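Local coordinates for DR hemagglutinin structural subunit (Escherichia coli, PDB 1USQ), which forms the subunit of a fimbrial adhesin that binds the Dr blood group antigen and mediates adherence of uropathogenic bacteria to the upper urinary tract, at residues Asn94-Asp99 against Gly123-Gly128. The protein carries 3 engineered substitutions. Residues are numbered along the deposited sequence; the frame is centred on the assembly and turned at random.
Sequences NIRPTD and GIYVDG. With CLM (chloramphenicol), chain K.
Arg-96 lays its guanidinium flat over one face of the Tyr-125 ring on an antiparallel strand pair of the immunoglobulin-like beta-sandwich of this fimbrial subunit. The planes are only 13° apart, and Arg-96 CZ stands 4.2 Å from the centroid of the Tyr-125 ring, a cation-pi stack. Arginine suits the place because its chain is long enough to run out and turn back: CG leaves anti to the backbone N (chi1 176°), and a bend at chi3 (85°) brings Arg-96 NH2 over the rim of the ring, nearest Tyr-125 CZ. The other face of Tyr-125 receives chlorine CL1 of chloramphenicol, so one aromatic ring is sandwiched between a cation and the ligand.

Beneath, Asn-94 and Tyr-125 exchange two backbone hydrogen bonds, the shorter from Asn-94 N to Tyr-125 O at 2.7 Å; Arg-96 and Gly-123 form the next hydrogen-bonded pair. Gly-123 leaves the room beside its CA to the Tyr-125 hydroxyl, and Gly-123 CA lies 3.6 Å from CL2 of chloramphenicol. On the opposite sheet face the non-hydrogen-bonded pair Ile-95 and Ile-124 lie side by side, with Ile-95 CG1 meeting Ile-124 CD1; branched apolar chains suit this inward side, where Ile-95 also touches Phe-110 and Ile-124 reaches Ile-51 and Val-54.

At the far end the Asn-94 amide lies aslant to the Asp-127 carboxylate, with Asn-94 ND2 nearest Asp-127 OD1, and ND2 donates to a water that in turn donates to Val-126 O. A second water donates to Arg-96 O at 2.9 Å and lies 2.5 Å from Tyr-125 OH, linking the tyrosine's outer end to the neighbouring strand.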
ATOM      1  N   ASN A  94     -10.683  -8.549 -21.049  1.00  9.34           N
ATOM      2  CA  ASN A  94     -12.058  -8.986 -20.984  1.00  9.67           C
ATOM      3  C   ASN A  94     -12.290  -9.404 -19.536  1.00 13.96           C
ATOM      4  O   ASN A  94     -11.394  -9.940 -18.877  1.00 12.00           O
ATOM      5  CB  ASN A  94     -12.289 -10.180 -21.905  1.00 12.00           C
ATOM      6  CG  ASN A  94     -12.588  -9.767 -23.333  1.00 33.37           C
ATOM      7  OD1 ASN A  94     -13.418  -8.896 -23.581  1.00 28.11           O
ATOM      8  ND2 ASN A  94     -11.921 -10.405 -24.283  1.00 27.16           N
ATOM      9  N   ILE A  95     -13.485  -9.107 -19.044  1.00 12.20           N
ATOM     10  CA  ILE A  95     -13.897  -9.423 -17.682  1.00 12.77           C
ATOM     11  C   ILE A  95     -15.080 -10.394 -17.788  1.00 15.79           C
ATOM     12  O   ILE A  95     -16.060 -10.127 -18.495  1.00 13.20           O
ATOM     13  CB  ILE A  95     -14.363  -8.132 -16.966  1.00 16.53           C
ATOM     14  CG1 ILE A  95     -13.184  -7.165 -16.815  1.00 17.60           C
ATOM     15  CG2 ILE A  95     -14.996  -8.455 -15.634  1.00 18.13           C
ATOM     16  CD1 ILE A  95     -13.574  -5.780 -16.348  1.00 26.88           C
ATOM     17  N   ARG A  96     -14.951 -11.553 -17.158  1.00 13.28           N
ATOM     18  CA  ARG A  96     -15.952 -12.605 -17.314  1.00 13.32           C
ATOM     19  C   ARG A  96     -16.053 -13.487 -16.061  1.00 16.51           C
ATOM     20  O   ARG A  96     -15.042 -14.012 -15.591  1.00 14.46           O
ATOM     21  CB  ARG A  96     -15.563 -13.475 -18.534  1.00 17.42           C
ATOM     22  CG  ARG A  96     -16.464 -14.681 -18.772  1.00 35.27           C
ATOM     23  CD  ARG A  96     -16.092 -15.414 -20.056  1.00 52.64           C
ATOM     24  NE  ARG A  96     -15.018 -16.379 -19.841  1.00 71.99           N
ATOM     25  CZ  ARG A  96     -13.794 -16.261 -20.348  1.00 90.98           C
ATOM     26  NH1 ARG A  96     -13.490 -15.219 -21.115  1.00 79.56           N
ATOM     27  NH2 ARG A  96     -12.875 -17.187 -20.095  1.00 78.47           N
ATOM     28  N   PRO A  97     -17.274 -13.672 -15.539  1.00 13.92           N
ATOM     29  CA  PRO A  97     -17.460 -14.542 -14.378  1.00 12.18           C
ATOM     30  C   PRO A  97     -17.136 -15.966 -14.809  1.00 13.41           C
ATOM     31  O   PRO A  97     -17.325 -16.331 -15.974  1.00 12.71           O
ATOM     32  CB  PRO A  97     -18.957 -14.396 -14.073  1.00 14.32           C
ATOM     33  CG  PRO A  97     -19.569 -14.122 -15.415  1.00 19.45           C
ATOM     34  CD  PRO A  97     -18.568 -13.184 -16.062  1.00 15.34           C
ATOM     35  N   THR A  98     -16.527 -16.732 -13.918  1.00 10.20           N
ATOM     36  CA  THR A  98     -16.127 -18.095 -14.258  1.00  9.30           C
ATOM     37  C   THR A  98     -17.341 -19.014 -14.383  1.00 13.33           C
ATOM     38  O   THR A  98     -17.260 -20.093 -14.990  1.00 13.75           O
ATOM     39  CB  THR A  98     -15.148 -18.681 -13.214  1.00 13.51           C
ATOM     40  OG1 THR A  98     -15.771 -18.692 -11.921  1.00 13.29           O
ATOM     41  CG2 THR A  98     -13.854 -17.853 -13.162  1.00 12.23           C
ATOM     42  N   ASP A  99     -18.465 -18.602 -13.803  1.00  9.45           N
ATOM     43  CA  ASP A  99     -19.669 -19.423 -13.880  1.00  9.97           C
ATOM     44  C   ASP A  99     -20.491 -19.077 -15.122  1.00 16.17           C
ATOM     45  O   ASP A  99     -20.003 -18.363 -16.012  1.00 13.67           O
ATOM     46  CB  ASP A  99     -20.490 -19.376 -12.584  1.00 11.30           C
ATOM     47  CG  ASP A  99     -21.094 -18.018 -12.312  1.00 12.26           C
ATOM     48  OD1 ASP A  99     -21.717 -17.856 -11.233  1.00 11.84           O
ATOM     49  OD2 ASP A  99     -20.990 -17.119 -13.172  1.00 11.98           O
ATOM     50  N   GLY A 123     -13.035 -13.440 -13.792  1.00  7.33           N
ATOM     51  CA  GLY A 123     -11.714 -13.570 -14.372  1.00  7.42           C
ATOM     52  C   GLY A 123     -11.332 -12.357 -15.221  1.00 10.39           C
ATOM     53  O   GLY A 123     -12.170 -11.758 -15.886  1.00  8.39           O
ATOM     54  N   ILE A 124     -10.055 -12.011 -15.189  1.00  8.53           N
ATOM     55  CA  ILE A 124      -9.528 -10.926 -16.006  1.00  8.70           C
ATOM     56  C   ILE A 124      -8.594 -11.563 -17.014  1.00 11.79           C
ATOM     57  O   ILE A 124      -7.650 -12.258 -16.641  1.00 11.55           O
ATOM     58  CB  ILE A 124      -8.726  -9.903 -15.171  1.00 11.71           C
ATOM     59  CG1 ILE A 124      -9.572  -9.372 -13.996  1.00 13.09           C
ATOM     60  CG2 ILE A 124      -8.282  -8.741 -16.056  1.00 12.53           C
ATOM     61  CD1 ILE A 124     -10.908  -8.710 -14.423  1.00 11.70           C
ATOM     62  N   TYR A 125      -8.894 -11.357 -18.295  1.00  9.18           N
ATOM     63  CA  TYR A 125      -8.151 -11.982 -19.388  1.00  8.09           C
ATOM     64  C   TYR A 125      -7.658 -10.954 -20.407  1.00 13.26           C
ATOM     65  O   TYR A 125      -8.391 -10.027 -20.773  1.00 12.81           O
ATOM     66  CB  TYR A 125      -9.057 -12.979 -20.123  1.00  9.33           C
ATOM     67  CG  TYR A 125      -9.679 -14.023 -19.221  1.00 10.39           C
ATOM     68  CD1 TYR A 125      -9.054 -15.243 -19.006  1.00 12.23           C
ATOM     69  CD2 TYR A 125     -10.905 -13.785 -18.592  1.00 11.75           C
ATOM     70  CE1 TYR A 125      -9.620 -16.197 -18.154  1.00 13.11           C
ATOM     71  CE2 TYR A 125     -11.469 -14.715 -17.733  1.00 11.67           C
ATOM     72  CZ  TYR A 125     -10.832 -15.926 -17.534  1.00 16.40           C
ATOM     73  OH  TYR A 125     -11.393 -16.852 -16.683  1.00 16.37           O
ATOM     74  N   VAL A 126      -6.481 -11.200 -20.967  1.00  9.68           N
ATOM     75  CA  VAL A 126      -5.969 -10.341 -22.039  1.00  9.95           C
ATOM     76  C   VAL A 126      -6.935 -10.391 -23.241  1.00 13.89           C
ATOM     77  O   VAL A 126      -7.373 -11.471 -23.643  1.00 14.26           O
ATOM     78  CB  VAL A 126      -4.551 -10.774 -22.485  1.00 13.09           C
ATOM     79  CG1 VAL A 126      -4.135 -10.043 -23.786  1.00 12.59           C
ATOM     80  CG2 VAL A 126      -3.528 -10.509 -21.355  1.00 13.37           C
ATOM     81  N   ASP A 127      -7.319  -9.218 -23.754  1.00 10.16           N
ATOM     82  CA  ASP A 127      -8.256  -9.129 -24.894  1.00 10.21           C
ATOM     83  C   ASP A 127      -7.492  -8.762 -26.168  1.00 14.20           C
ATOM     84  O   ASP A 127      -7.189  -7.592 -26.404  1.00 12.67           O
ATOM     85  CB  ASP A 127      -9.338  -8.081 -24.613  1.00 11.93           C
ATOM     86  CG  ASP A 127     -10.335  -7.919 -25.774  1.00 21.16           C
ATOM     87  OD1 ASP A 127     -10.403  -8.798 -26.647  1.00 20.77           O
ATOM     88  OD2 ASP A 127     -11.080  -6.918 -25.786  1.00 26.20           O
ATOM     89  N   GLY A 128      -7.172  -9.770 -26.977  1.00 11.95           N
ATOM     90  CA  GLY A 128      -6.382  -9.563 -28.189  1.00 11.66           C
ATOM     91  C   GLY A 128      -4.902  -9.630 -27.806  1.00 15.22           C
ATOM     92  O   GLY A 128      -4.513  -9.139 -26.752  1.00 13.89           O
TER
HETATM   93  C1  CLM K1143      -8.724 -16.678 -14.235  1.00 27.27           C
HETATM   94 CL1  CLM K1143      -8.337 -15.061 -14.902  1.00 23.24          CL
HETATM   95 CL2  CLM K1143     -10.087 -16.564 -13.094  1.00 24.98          CL
HETATM   96  C2  CLM K1143      -7.417 -17.207 -13.517  1.00 28.28           C
HETATM   97  O2  CLM K1143      -6.571 -16.412 -13.076  1.00 28.64           O
HETATM   98  N2  CLM K1143      -7.263 -18.477 -13.580  1.00 30.68           N
HETATM   99  C3  CLM K1143      -6.465 -19.691 -13.363  1.00 32.61           C
HETATM  100  C4  CLM K1143      -5.836 -20.164 -14.685  1.00 36.20           C
HETATM  101  O4  CLM K1143      -4.633 -19.431 -15.011  1.00 37.91           O
HETATM  102  C5  CLM K1143      -7.304 -20.772 -12.655  1.00 30.65           C
HETATM  103  O5  CLM K1143      -8.291 -21.192 -13.596  1.00 33.89           O
HETATM  104  C6  CLM K1143      -7.908 -20.228 -11.377  1.00 26.27           C
HETATM  105  C7  CLM K1143      -7.080 -19.665 -10.398  1.00 24.98           C
HETATM  106  C8  CLM K1143      -7.648 -19.176  -9.198  1.00 24.76           C
HETATM  107  C9  CLM K1143      -9.033 -19.319  -9.058  1.00 25.37           C
HETATM  108  N9  CLM K1143      -9.655 -18.830  -7.781  1.00 28.69           N
HETATM  109  O9A CLM K1143     -10.875 -19.010  -7.680  1.00 32.47           O
HETATM  110  O9B CLM K1143      -8.951 -18.298  -6.954  1.00 28.95           O
HETATM  111  C10 CLM K1143      -9.837 -19.868 -10.008  1.00 25.40           C
HETATM  112  C11 CLM K1143      -9.282 -20.323 -11.191  1.00 24.37           C
HETATM  113  O   HOH W   1     -10.128 -12.238 -23.683  1.00 23.70           O
HETATM  114  O   HOH W   2     -13.870 -16.539 -16.375  1.00 19.64           O